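Local coordinates for protein amine oxidase (Emericella nidulans, PDB 3PGB) that probably oxidises primary amines by means of a bound copper ion and a topaquinone cofactor made within its own chain, at residues A[167-171]-A[666-672]; A[381-385]-A[656-660]; A[601-605]-A[684-690]; A[647-652]-A[677-683]. All blocks are in the same frame, centred on the assembly; numbering follows the deposited sequence.

Contact 1. Residues A[167-171]-A[666-672]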
# COMPACT_ATOMS: atom_id res chain seq x y z
N PHE A 167 24.64 -28.73 -11.31
CA PHE A 167 24.13 -27.95 -12.43
C PHE A 167 23.50 -26.63 -11.97
O PHE A 167 23.85 -25.57 -12.48
CB PHE A 167 23.14 -28.79 -13.26
CG PHE A 167 22.69 -28.14 -14.54
CD1 PHE A 167 21.37 -27.71 -14.70
CD2 PHE A 167 23.57 -27.98 -15.60
CE1 PHE A 167 20.94 -27.12 -15.89
CE2 PHE A 167 23.15 -27.38 -16.80
CZ PHE A 167 21.83 -26.95 -16.94
N PRO A 168 22.58 -26.69 -10.99
CA PRO A 168 21.85 -25.48 -10.58
C PRO A 168 22.53 -24.62 -9.50
O PRO A 168 21.88 -23.77 -8.90
CB PRO A 168 20.53 -26.05 -10.06
CG PRO A 168 20.92 -27.36 -9.46
CD PRO A 168 22.14 -27.86 -10.20
N TYR A 169 23.82 -24.85 -9.26
CA TYR A 169 24.57 -24.04 -8.30
C TYR A 169 25.76 -23.37 -9.00
O TYR A 169 26.29 -23.91 -9.97
CB TYR A 169 25.04 -24.90 -7.13
CG TYR A 169 23.99 -25.87 -6.61
CD1 TYR A 169 22.70 -25.43 -6.30
CD2 TYR A 169 24.28 -27.21 -6.44
CE1 TYR A 169 21.74 -26.33 -5.83
CE2 TYR A 169 23.33 -28.10 -5.97
CZ TYR A 169 22.07 -27.66 -5.67
OH TYR A 169 21.14 -28.57 -5.20
N THR A 170 26.16 -22.20 -8.50
CA THR A 170 27.26 -21.43 -9.10
C THR A 170 28.61 -21.96 -8.61
O THR A 170 29.58 -22.01 -9.37
CB THR A 170 27.12 -19.91 -8.82
OG1 THR A 170 27.39 -19.63 -7.44
CG2 THR A 170 25.73 -19.42 -9.16
N ARG A 171 28.67 -22.36 -7.34
CA ARG A 171 29.78 -23.15 -6.82
C ARG A 171 29.78 -24.52 -7.50
O ARG A 171 28.75 -25.20 -7.55
CB ARG A 171 29.66 -23.31 -5.31
CG ARG A 171 30.57 -24.35 -4.68
CD ARG A 171 30.75 -24.08 -3.18
NE ARG A 171 31.41 -25.18 -2.48
CZ ARG A 171 31.90 -25.11 -1.24
NH1 ARG A 171 31.83 -23.98 -0.55
NH2 ARG A 171 32.48 -26.17 -0.69
N ASP A 666 28.96 -21.57 4.37
CA ASP A 666 30.22 -21.17 3.76
C ASP A 666 30.06 -19.80 3.08
O ASP A 666 29.99 -19.68 1.85
CB ASP A 666 30.68 -22.24 2.77
CG ASP A 666 32.16 -22.16 2.44
OD1 ASP A 666 32.75 -21.07 2.60
OD2 ASP A 666 32.72 -23.19 2.01
N ILE A 667 30.00 -18.75 3.90
CA ILE A 667 29.67 -17.42 3.41
C ILE A 667 30.74 -16.84 2.48
O ILE A 667 30.44 -15.94 1.69
CB ILE A 667 29.37 -16.44 4.58
CG1 ILE A 667 30.63 -16.11 5.39
CG2 ILE A 667 28.28 -17.01 5.49
CD1 ILE A 667 30.34 -15.38 6.70
N HIS A 668 31.96 -17.35 2.55
CA HIS A 668 33.02 -16.94 1.63
C HIS A 668 33.01 -17.71 0.30
O HIS A 668 33.62 -17.28 -0.67
CB HIS A 668 34.39 -17.07 2.31
CG HIS A 668 34.62 -16.05 3.38
ND1 HIS A 668 35.02 -14.76 3.10
CD2 HIS A 668 34.50 -16.12 4.72
CE1 HIS A 668 35.14 -14.09 4.23
NE2 HIS A 668 34.83 -14.89 5.23
N ASN A 669 32.32 -18.85 0.27
CA ASN A 669 32.13 -19.63 -0.95
C ASN A 669 30.79 -20.38 -0.91
O ASN A 669 30.75 -21.60 -0.73
CB ASN A 669 33.32 -20.58 -1.15
CG ASN A 669 33.25 -21.35 -2.48
OD1 ASN A 669 33.83 -22.44 -2.60
ND2 ASN A 669 32.56 -20.79 -3.46
N PRO A 670 29.67 -19.65 -1.06
CA PRO A 670 28.34 -20.25 -0.99
C PRO A 670 27.97 -21.02 -2.25
O PRO A 670 28.43 -20.66 -3.34
CB PRO A 670 27.42 -19.03 -0.84
CG PRO A 670 28.14 -17.94 -1.50
CD PRO A 670 29.59 -18.18 -1.23
N PRO A 671 27.13 -22.08 -2.12
CA PRO A 671 26.63 -22.81 -3.28
C PRO A 671 26.09 -21.90 -4.38
O PRO A 671 26.51 -22.03 -5.54
CB PRO A 671 25.52 -23.68 -2.69
CG PRO A 671 26.01 -23.99 -1.33
CD PRO A 671 26.76 -22.76 -0.86
N VAL A 672 25.20 -20.98 -4.02
CA VAL A 672 24.70 -19.98 -4.97
C VAL A 672 25.17 -18.60 -4.54
O VAL A 672 24.76 -18.07 -3.50
CB VAL A 672 23.17 -20.01 -5.11
CG1 VAL A 672 22.71 -19.01 -6.17
CG2 VAL A 672 22.69 -21.40 -5.46
O HOH W 1 32.68 -25.98 1.94

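Contact 2. Residues A[381-385]-A[656-660]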
# COMPACT_ATOMS: atom_id res chain seq x y z
N GLY A 381 7.77 -17.01 -7.23
CA GLY A 381 7.94 -17.66 -5.93
C GLY A 381 9.00 -17.08 -5.03
O GLY A 381 9.98 -16.50 -5.49
N LEU A 382 8.79 -17.23 -3.72
CA LEU A 382 9.78 -16.83 -2.72
C LEU A 382 11.10 -17.56 -2.97
O LEU A 382 11.12 -18.75 -3.31
CB LEU A 382 9.27 -17.12 -1.31
CG LEU A 382 10.18 -16.77 -0.13
CD1 LEU A 382 10.62 -15.30 -0.17
CD2 LEU A 382 9.48 -17.11 1.19
N GLN A 383 12.20 -16.84 -2.82
CA GLN A 383 13.53 -17.39 -3.06
C GLN A 383 14.36 -17.48 -1.79
O GLN A 383 15.06 -18.46 -1.58
CB GLN A 383 14.25 -16.55 -4.10
CG GLN A 383 13.62 -16.65 -5.47
CD GLN A 383 13.81 -18.02 -6.04
OE1 GLN A 383 14.93 -18.41 -6.36
NE2 GLN A 383 12.73 -18.78 -6.14
N GLU A 384 14.27 -16.45 -0.95
CA GLU A 384 14.92 -16.44 0.36
C GLU A 384 14.41 -15.25 1.18
O GLU A 384 13.89 -14.28 0.62
CB GLU A 384 16.45 -16.35 0.17
CG GLU A 384 17.29 -16.37 1.44
CD GLU A 384 17.17 -17.67 2.20
OE1 GLU A 384 16.16 -17.88 2.89
OE2 GLU A 384 18.12 -18.47 2.12
N ALA A 385 14.54 -15.34 2.50
CA ALA A 385 14.21 -14.23 3.39
C ALA A 385 15.42 -13.89 4.24
O ALA A 385 16.01 -14.77 4.87
CB ALA A 385 13.03 -14.59 4.29
N PRO A 656 18.20 -21.69 -11.39
CA PRO A 656 16.77 -21.74 -11.04
C PRO A 656 16.41 -20.87 -9.83
O PRO A 656 15.31 -20.32 -9.78
CB PRO A 656 16.56 -23.22 -10.71
CG PRO A 656 17.90 -23.70 -10.27
CD PRO A 656 18.88 -22.95 -11.09
N THR A 657 17.35 -20.76 -8.89
CA THR A 657 17.13 -20.07 -7.62
C THR A 657 18.20 -19.02 -7.38
O THR A 657 19.35 -19.20 -7.77
CB THR A 657 17.18 -21.07 -6.43
OG1 THR A 657 18.50 -21.61 -6.30
CG2 THR A 657 16.20 -22.22 -6.64
N SER A 658 17.84 -17.93 -6.71
CA SER A 658 18.81 -16.90 -6.34
C SER A 658 19.59 -17.26 -5.07
O SER A 658 20.57 -16.59 -4.74
CB SER A 658 18.11 -15.56 -6.12
OG SER A 658 17.10 -15.66 -5.13
N ALA A 659 19.17 -18.31 -4.36
CA ALA A 659 19.83 -18.72 -3.13
C ALA A 659 19.97 -20.24 -3.01
O ALA A 659 19.55 -21.00 -3.88
CB ALA A 659 19.09 -18.17 -1.93
N HIS A 660 20.62 -20.64 -1.91
CA HIS A 660 20.72 -22.03 -1.50
C HIS A 660 20.63 -22.04 0.02
O HIS A 660 21.17 -21.14 0.67
CB HIS A 660 22.05 -22.60 -1.94
CG HIS A 660 22.19 -24.08 -1.72
ND1 HIS A 660 22.42 -24.63 -0.48
CD2 HIS A 660 22.14 -25.11 -2.59
CE1 HIS A 660 22.50 -25.94 -0.59
NE2 HIS A 660 22.33 -26.26 -1.86
O HOH W 2 13.39 -21.31 -8.02
O HOH W 3 20.65 -18.77 1.52

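Contact 3. Residues A[601-605]-A[684-690]. With CA (calcium ion), chain F; NAG (2-acetamido-2-deoxy-beta-D-glucopyranose), chain C.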
# COMPACT_ATOMS: atom_id res chain seq x y z
N VAL A 601 8.12 -4.78 -18.15
CA VAL A 601 8.65 -5.98 -18.79
C VAL A 601 7.85 -6.14 -20.07
O VAL A 601 6.67 -6.46 -20.01
CB VAL A 601 8.50 -7.24 -17.90
CG1 VAL A 601 9.09 -8.45 -18.60
CG2 VAL A 601 9.18 -7.02 -16.57
N VAL A 602 8.50 -5.91 -21.21
CA VAL A 602 7.79 -5.83 -22.50
C VAL A 602 8.34 -6.80 -23.54
O VAL A 602 9.41 -7.38 -23.36
CB VAL A 602 7.86 -4.41 -23.10
CG1 VAL A 602 7.48 -3.36 -22.07
CG2 VAL A 602 9.25 -4.13 -23.65
N ASN A 603 7.59 -6.97 -24.62
CA ASN A 603 8.05 -7.73 -25.78
C ASN A 603 8.06 -6.81 -26.99
O ASN A 603 7.00 -6.48 -27.53
CB ASN A 603 7.17 -8.95 -26.03
CG ASN A 603 7.69 -9.82 -27.16
OD1 ASN A 603 8.41 -9.36 -28.04
ND2 ASN A 603 7.32 -11.09 -27.14
N GLN A 604 9.25 -6.40 -27.40
CA GLN A 604 9.41 -5.46 -28.50
C GLN A 604 8.97 -6.03 -29.84
O GLN A 604 8.66 -5.28 -30.75
CB GLN A 604 10.86 -5.00 -28.61
CG GLN A 604 11.36 -4.19 -27.44
CD GLN A 604 12.77 -3.69 -27.67
OE1 GLN A 604 12.98 -2.70 -28.38
NE2 GLN A 604 13.76 -4.38 -27.09
N ASP A 605 8.95 -7.35 -29.96
CA ASP A 605 8.55 -8.02 -31.20
C ASP A 605 7.05 -8.23 -31.30
O ASP A 605 6.56 -8.72 -32.33
CB ASP A 605 9.28 -9.37 -31.32
CG ASP A 605 10.80 -9.20 -31.40
OD1 ASP A 605 11.25 -8.08 -31.71
OD2 ASP A 605 11.52 -10.20 -31.17
N ASN A 684 18.30 -7.76 -24.34
CA ASN A 684 17.49 -7.23 -25.43
C ASN A 684 16.76 -8.34 -26.17
O ASN A 684 17.36 -9.07 -26.95
CB ASN A 684 18.35 -6.43 -26.41
CG ASN A 684 17.51 -5.70 -27.45
OD1 ASN A 684 16.61 -4.94 -27.10
ND2 ASN A 684 17.81 -5.93 -28.72
N GLN A 685 15.46 -8.46 -25.93
CA GLN A 685 14.62 -9.50 -26.53
C GLN A 685 15.20 -10.90 -26.38
O GLN A 685 15.33 -11.65 -27.35
CB GLN A 685 14.30 -9.16 -27.99
CG GLN A 685 13.32 -8.02 -28.12
CD GLN A 685 11.97 -8.34 -27.50
OE1 GLN A 685 11.60 -7.78 -26.47
NE2 GLN A 685 11.24 -9.24 -28.13
N THR A 686 15.56 -11.23 -25.15
CA THR A 686 15.91 -12.59 -24.77
C THR A 686 15.03 -12.97 -23.59
O THR A 686 14.22 -12.16 -23.14
CB THR A 686 17.39 -12.72 -24.36
OG1 THR A 686 17.59 -12.13 -23.08
CG2 THR A 686 18.30 -12.04 -25.39
N ASP A 687 15.19 -14.21 -23.11
CA ASP A 687 14.43 -14.69 -21.95
C ASP A 687 15.05 -14.11 -20.68
O ASP A 687 16.17 -14.46 -20.32
CB ASP A 687 14.42 -16.22 -21.91
CG ASP A 687 13.47 -16.79 -20.85
OD1 ASP A 687 13.06 -16.05 -19.93
OD2 ASP A 687 13.13 -17.99 -20.95
N LEU A 688 14.32 -13.24 -20.01
CA LEU A 688 14.82 -12.61 -18.79
C LEU A 688 14.05 -13.07 -17.56
O LEU A 688 12.92 -13.57 -17.67
CB LEU A 688 14.80 -11.07 -18.92
CG LEU A 688 13.54 -10.39 -19.46
CD1 LEU A 688 12.42 -10.44 -18.42
CD2 LEU A 688 13.83 -8.94 -19.87
N VAL A 689 14.68 -12.92 -16.40
CA VAL A 689 14.04 -13.17 -15.12
C VAL A 689 14.17 -11.90 -14.29
O VAL A 689 15.27 -11.35 -14.17
CB VAL A 689 14.73 -14.32 -14.37
CG1 VAL A 689 14.05 -14.56 -13.03
CG2 VAL A 689 14.72 -15.57 -15.20
N VAL A 690 13.06 -11.42 -13.75
CA VAL A 690 13.08 -10.28 -12.86
C VAL A 690 13.08 -10.79 -11.42
O VAL A 690 12.18 -11.52 -11.02
CB VAL A 690 11.87 -9.37 -13.10
CG1 VAL A 690 11.94 -8.14 -12.19
CG2 VAL A 690 11.81 -8.96 -14.56
CA CA F . 11.32 -14.86 -18.92
C1 NAG C . 17.06 -5.27 -29.76
C2 NAG C . 17.94 -5.17 -31.00
C3 NAG C . 17.16 -4.40 -32.05
C4 NAG C . 15.84 -5.11 -32.38
C5 NAG C . 15.09 -5.54 -31.12
C6 NAG C . 14.16 -6.69 -31.45
C7 NAG C . 20.39 -4.92 -31.04
C8 NAG C . 21.56 -4.07 -30.62
N2 NAG C . 19.18 -4.48 -30.67
O3 NAG C . 17.94 -4.28 -33.22
O4 NAG C . 15.01 -4.23 -33.12
O5 NAG C . 15.90 -6.00 -30.06
O6 NAG C . 12.89 -6.15 -31.69
O7 NAG C . 20.58 -5.94 -31.70
O HOH W 4 11.29 -12.96 -20.58

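Contact 4. Residues A[647-652]-A[677-683]. With CA (calcium ion), chain E.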
# COMPACT_ATOMS: atom_id res chain seq x y z
N GLN A 647 16.36 -6.56 -9.96
CA GLN A 647 17.54 -7.13 -10.57
C GLN A 647 17.10 -8.06 -11.70
O GLN A 647 16.26 -8.93 -11.50
CB GLN A 647 18.37 -7.87 -9.50
CG GLN A 647 18.91 -6.94 -8.41
CD GLN A 647 19.61 -7.65 -7.28
OE1 GLN A 647 20.83 -7.77 -7.28
NE2 GLN A 647 18.84 -8.13 -6.30
N VAL A 648 17.66 -7.85 -12.88
CA VAL A 648 17.25 -8.61 -14.05
C VAL A 648 18.44 -9.38 -14.61
O VAL A 648 19.52 -8.82 -14.81
CB VAL A 648 16.65 -7.70 -15.13
CG1 VAL A 648 16.05 -8.53 -16.23
CG2 VAL A 648 15.59 -6.78 -14.52
N THR A 649 18.23 -10.67 -14.84
CA THR A 649 19.24 -11.55 -15.42
C THR A 649 18.62 -12.37 -16.53
O THR A 649 17.39 -12.54 -16.58
CB THR A 649 19.81 -12.55 -14.40
OG1 THR A 649 18.78 -13.45 -13.98
CG2 THR A 649 20.39 -11.82 -13.19
N ARG A 650 19.46 -12.90 -17.40
CA ARG A 650 19.00 -13.77 -18.46
C ARG A 650 18.69 -15.13 -17.87
O ARG A 650 19.43 -15.62 -17.01
CB ARG A 650 20.03 -13.90 -19.57
CG ARG A 650 19.52 -14.72 -20.72
CD ARG A 650 20.39 -14.62 -21.92
NE ARG A 650 19.77 -15.25 -23.07
CZ ARG A 650 20.37 -15.42 -24.25
NH1 ARG A 650 21.62 -14.99 -24.45
NH2 ARG A 650 19.70 -16.01 -25.25
N GLN A 651 17.59 -15.73 -18.33
CA GLN A 651 17.15 -17.02 -17.81
C GLN A 651 18.13 -18.13 -18.20
O GLN A 651 18.60 -18.19 -19.34
CB GLN A 651 15.74 -17.36 -18.32
CG GLN A 651 15.01 -18.47 -17.54
CD GLN A 651 15.44 -19.89 -17.91
OE1 GLN A 651 15.95 -20.13 -19.01
NE2 GLN A 651 15.24 -20.82 -16.99
N HIS A 652 18.42 -19.00 -17.24
CA HIS A 652 19.15 -20.22 -17.49
C HIS A 652 18.55 -21.30 -16.61
O HIS A 652 18.09 -21.02 -15.51
CB HIS A 652 20.63 -20.05 -17.15
CG HIS A 652 21.33 -19.06 -18.03
ND1 HIS A 652 21.40 -19.21 -19.40
CD2 HIS A 652 21.99 -17.92 -17.74
CE1 HIS A 652 22.07 -18.19 -19.91
NE2 HIS A 652 22.44 -17.39 -18.92
N PHE A 677 25.68 -14.33 -11.35
CA PHE A 677 24.66 -14.33 -12.40
C PHE A 677 24.91 -13.22 -13.42
O PHE A 677 24.44 -13.31 -14.55
CB PHE A 677 23.26 -14.12 -11.81
CG PHE A 677 22.67 -15.32 -11.11
CD1 PHE A 677 23.47 -16.33 -10.56
CD2 PHE A 677 21.28 -15.42 -10.97
CE1 PHE A 677 22.90 -17.42 -9.91
CE2 PHE A 677 20.70 -16.50 -10.32
CZ PHE A 677 21.52 -17.51 -9.79
N PHE A 678 25.63 -12.18 -13.00
CA PHE A 678 25.83 -10.98 -13.82
C PHE A 678 27.18 -11.03 -14.55
O PHE A 678 28.22 -10.66 -13.99
CB PHE A 678 25.68 -9.73 -12.96
CG PHE A 678 24.35 -9.65 -12.28
CD1 PHE A 678 23.28 -8.99 -12.89
CD2 PHE A 678 24.13 -10.30 -11.07
CE1 PHE A 678 22.03 -8.95 -12.28
CE2 PHE A 678 22.89 -10.26 -10.46
CZ PHE A 678 21.84 -9.58 -11.06
N ASN A 679 27.12 -11.50 -15.79
CA ASN A 679 28.28 -11.67 -16.66
C ASN A 679 27.99 -11.10 -18.05
O ASN A 679 28.25 -11.74 -19.07
CB ASN A 679 28.67 -13.16 -16.76
CG ASN A 679 27.55 -14.03 -17.31
OD1 ASN A 679 26.37 -13.68 -17.20
ND2 ASN A 679 27.91 -15.17 -17.90
N GLY A 680 27.44 -9.89 -18.06
CA GLY A 680 27.31 -9.09 -19.29
C GLY A 680 26.45 -9.64 -20.42
O GLY A 680 26.59 -9.19 -21.55
N GLU A 681 25.56 -10.57 -20.11
CA GLU A 681 24.67 -11.14 -21.12
C GLU A 681 23.61 -10.14 -21.56
O GLU A 681 23.18 -9.29 -20.78
CB GLU A 681 23.98 -12.40 -20.60
CG GLU A 681 24.91 -13.57 -20.35
CD GLU A 681 24.16 -14.83 -20.00
OE1 GLU A 681 23.73 -14.97 -18.83
OE2 GLU A 681 24.00 -15.69 -20.89
N SER A 682 23.18 -10.26 -22.81
CA SER A 682 22.21 -9.34 -23.39
C SER A 682 20.81 -9.62 -22.85
O SER A 682 20.40 -10.77 -22.71
CB SER A 682 22.20 -9.45 -24.91
OG SER A 682 21.22 -8.60 -25.49
N LEU A 683 20.10 -8.54 -22.53
CA LEU A 683 18.72 -8.62 -22.09
C LEU A 683 17.81 -7.92 -23.11
O LEU A 683 16.68 -7.55 -22.79
CB LEU A 683 18.56 -8.00 -20.70
CG LEU A 683 19.42 -8.60 -19.57
CD1 LEU A 683 19.31 -7.76 -18.31
CD2 LEU A 683 19.04 -10.05 -19.29
CA CA E . 24.09 -14.00 -16.73
O HOH W 5 22.04 -15.09 -16.01
O HOH W 6 24.90 -16.11 -16.05

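Contact 1. Residues A[167-171]-A[666-672]
R171 reaches D666 and N669 with a single nitrogen, NH1, that serves both residues. It lies 2.8 Å from D666 OD2 in a salt bridge and 2.6 Å from the backbone carbonyl oxygen N669 O, and both acceptors sit in the guanidinium plane. The approach differs on the acceptor side: the carboxylate is entered from above its plane, whereas the carbonyl of N669 is met within its own. A water taking a proton from R171 NH2 and giving one to D666 OD2 closes a second path between the charges. The arginine gets there as a stretched rod, with CG anti to the backbone nitrogen (chi1 167°) and no bend from CG to NE. D666 and N669 are the ends of a type I turn, so the guanidinium grips both ends of one turn. Over one guanidinium face lies N669 OD1, the amide plane only 12° from that of the guanidinium; OD1 is near NH1 but badly angled for a bond. The turn belongs to a long loop of the catalytic domain, while 167-171 links strands 161-164 and 176-178 of a small N-terminal antiparallel sheet, consistent with the small domains that precede the catalytic core in copper amine oxidases. Backbone bonding continues at P671 O, which accepts from R171 N at 2.8 Å and, weakly, from T170 N at 3.0 Å. T170 OG1 accepts from D673 N. Farther out, Y169 CD1 meets V672 CG2 obliquely at 4.1 Å, and the tyrosine ring makes an edge-to-face pair with H660.

Contact 2. Residues A[381-385]-A[656-660]
Q383 presents its side-chain amide to the backbone of S658, tying strand 374-389 of the catalytic beta-sandwich to a loop that runs over it. Q383 and E384 both pair by backbone with N537 of strand 532-542, and the phi/psi of Q383 (-113°/-41°) fits a classic beta bulge, consistent with two consecutive side chains setting out toward the same loop. The glutamine is folded: CG stands anti to the carbonyl carbon and a second turn follows at chi2 (-68°), which brings OE1 round to S658 N, 3.0 Å away. That N-H comes in the plane of the amide carbonyl. On the other branch, NE2 donates to a water at 3.2 Å that in turn donates to P656 O, so both ends of the amide are engaged and its rotation is fixed. S658 OG rests 3.2 Å from Q383 CB, but its polar partner is N537. CG of E384 stands anti to the backbone N, and the chain then kinks at chi2; CB packs on A659 CB at 3.8 Å, while OE1 curls back to accept from A385 N through its anti lone pair. OE2 is hydrogen-bonded to S404 OG, beside D403, the predicted proton acceptor. A second water lies 2.6 Å from E384 OE2 and equally near H660 O. The loop braces itself as well: T657 OG1 donates to A659 O at 2.7 Å, within the carbonyl plane.

Contact 3. Residues A[601-605]-A[684-690]
Q685 supplies most of the polar contact with N603, Q604 and D605, using both atoms of one amide. Its NE2 donates to N603 OD1 at 2.8 Å and to D605 OD2 at 3.2 Å, each time striking the acceptor from above its plane rather than along it. OE1 accepts from Q604 N at 2.9 Å, again well out of the carbonyl plane, and has a further hydrogen bond with T550 OG1. A bend at chi2 (-62°) swings the amide into the corner the chain turns at Q604 and D605. N603 OD1 also receives D605 N, from the opposite face of its plane, which makes an Asx turn; the oxygen is thus held by the corner and by Q685 together. A second amide pair, Q604 NE2 to N684 OD1 at 2.9 Å, has planes 66° apart, and this NE2 is also hydrogen-bonded to T550 OG1.

The sugar adds its own links. N684 ND2 is covalently joined to C1 of N-acetylglucosamine, whose O6 turns back to donate to D605 OD1 at 2.5 Å, while Q685 CG lies beside sugar C6.

The apolar side-chain pairs lie on the strand side: the two methyls of V601 part, CG1 going to L688 CD1 at 3.9 Å and CG2 to V690 CG2 at 3.8 Å.

Metal bonds come from strand 686-698. D687 OD1 and L688 O bind a calcium ion with a water and with D541, F542 and D543, and D687 OD2 makes a salt bridge to K114. Two strands of the catalytic beta-sandwich thus carry, within a few residues, a glycosylated asparagine and a peripheral calcium site of the kind found in copper amine oxidases.

Contact 4. Residues A[647-652]-A[677-683]
E681 meets H652 with a carboxylate that also binds calcium, and its side chain can be followed atom by atom. CB sets out toward strand 646-650. CG, anti to the carbonyl carbon (chi1 -66°), passes 3.7 Å from the calcium ion without bonding, and the chain then runs extended so that CD faces the imidazole edge. OE1 does the double work: it binds the metal at 2.4 Å and, by its syn lone pair, accepts from H652 NE2 at 2.7 Å along a nearly straight N-H (167°). Ring and carboxylate are almost coplanar, 11° apart, so the histidine is a second-shell residue that orients a calcium ligand; the metal would probably draw charge from this shared oxygen. OE2, at the tip, lies 3.3 Å from H652 CE1 and, on the arginine side, 3.9 Å from R650 CD, while the arginine's NH1 stays beyond salt-bridge distance.

Strand 646-650 and strand 686-698 are antiparallel neighbours in the catalytic beta-sandwich, and 677-683 belongs to the long loop joining them. That loop wraps round the ion: F677 O, N679 and E681 bind it, as do two waters, and both carboxylate oxygens of E584 complete a shell of seven. One of the waters donates to R650 O, fastening the strand end to the site.

Beside the metal, T649 CG2 presses over a face of the F678 ring, 3.4 Å from CZ, and meets the F677 ring at its edge. T649 OG1 turns elsewhere, to W691. L683 spreads its two methyls along the strand, CD2 lying 3.4 Å from R650 N and CD1 3.9 Å from V648 CG1.

How the contacts relate
Contacts 2 and 3 are the buried pair and contacts 1 and 4 lie partly exposed, yet chemistry does not follow depth alone. Deep inside, contact 2 relies on a glutamine amide, a buried carboxylate and waters; contact 3, farther from the centre of the chain, combines amides, a glycan and calcium. Strand 646-650 of contact 4 lies beside strand 686-698 of contact 3: V689 N and T649 O probably hydrogen-bond, as do D687 O and Q651 N, though each contact serves a separate calcium ion. The loop between these strands supplies segments to contacts 1, 2 and 4, and F677 touches both T170 and T657. Contact 1 brings in a loop of the small N-terminal sheet, through a salt bridge and backbone bonds.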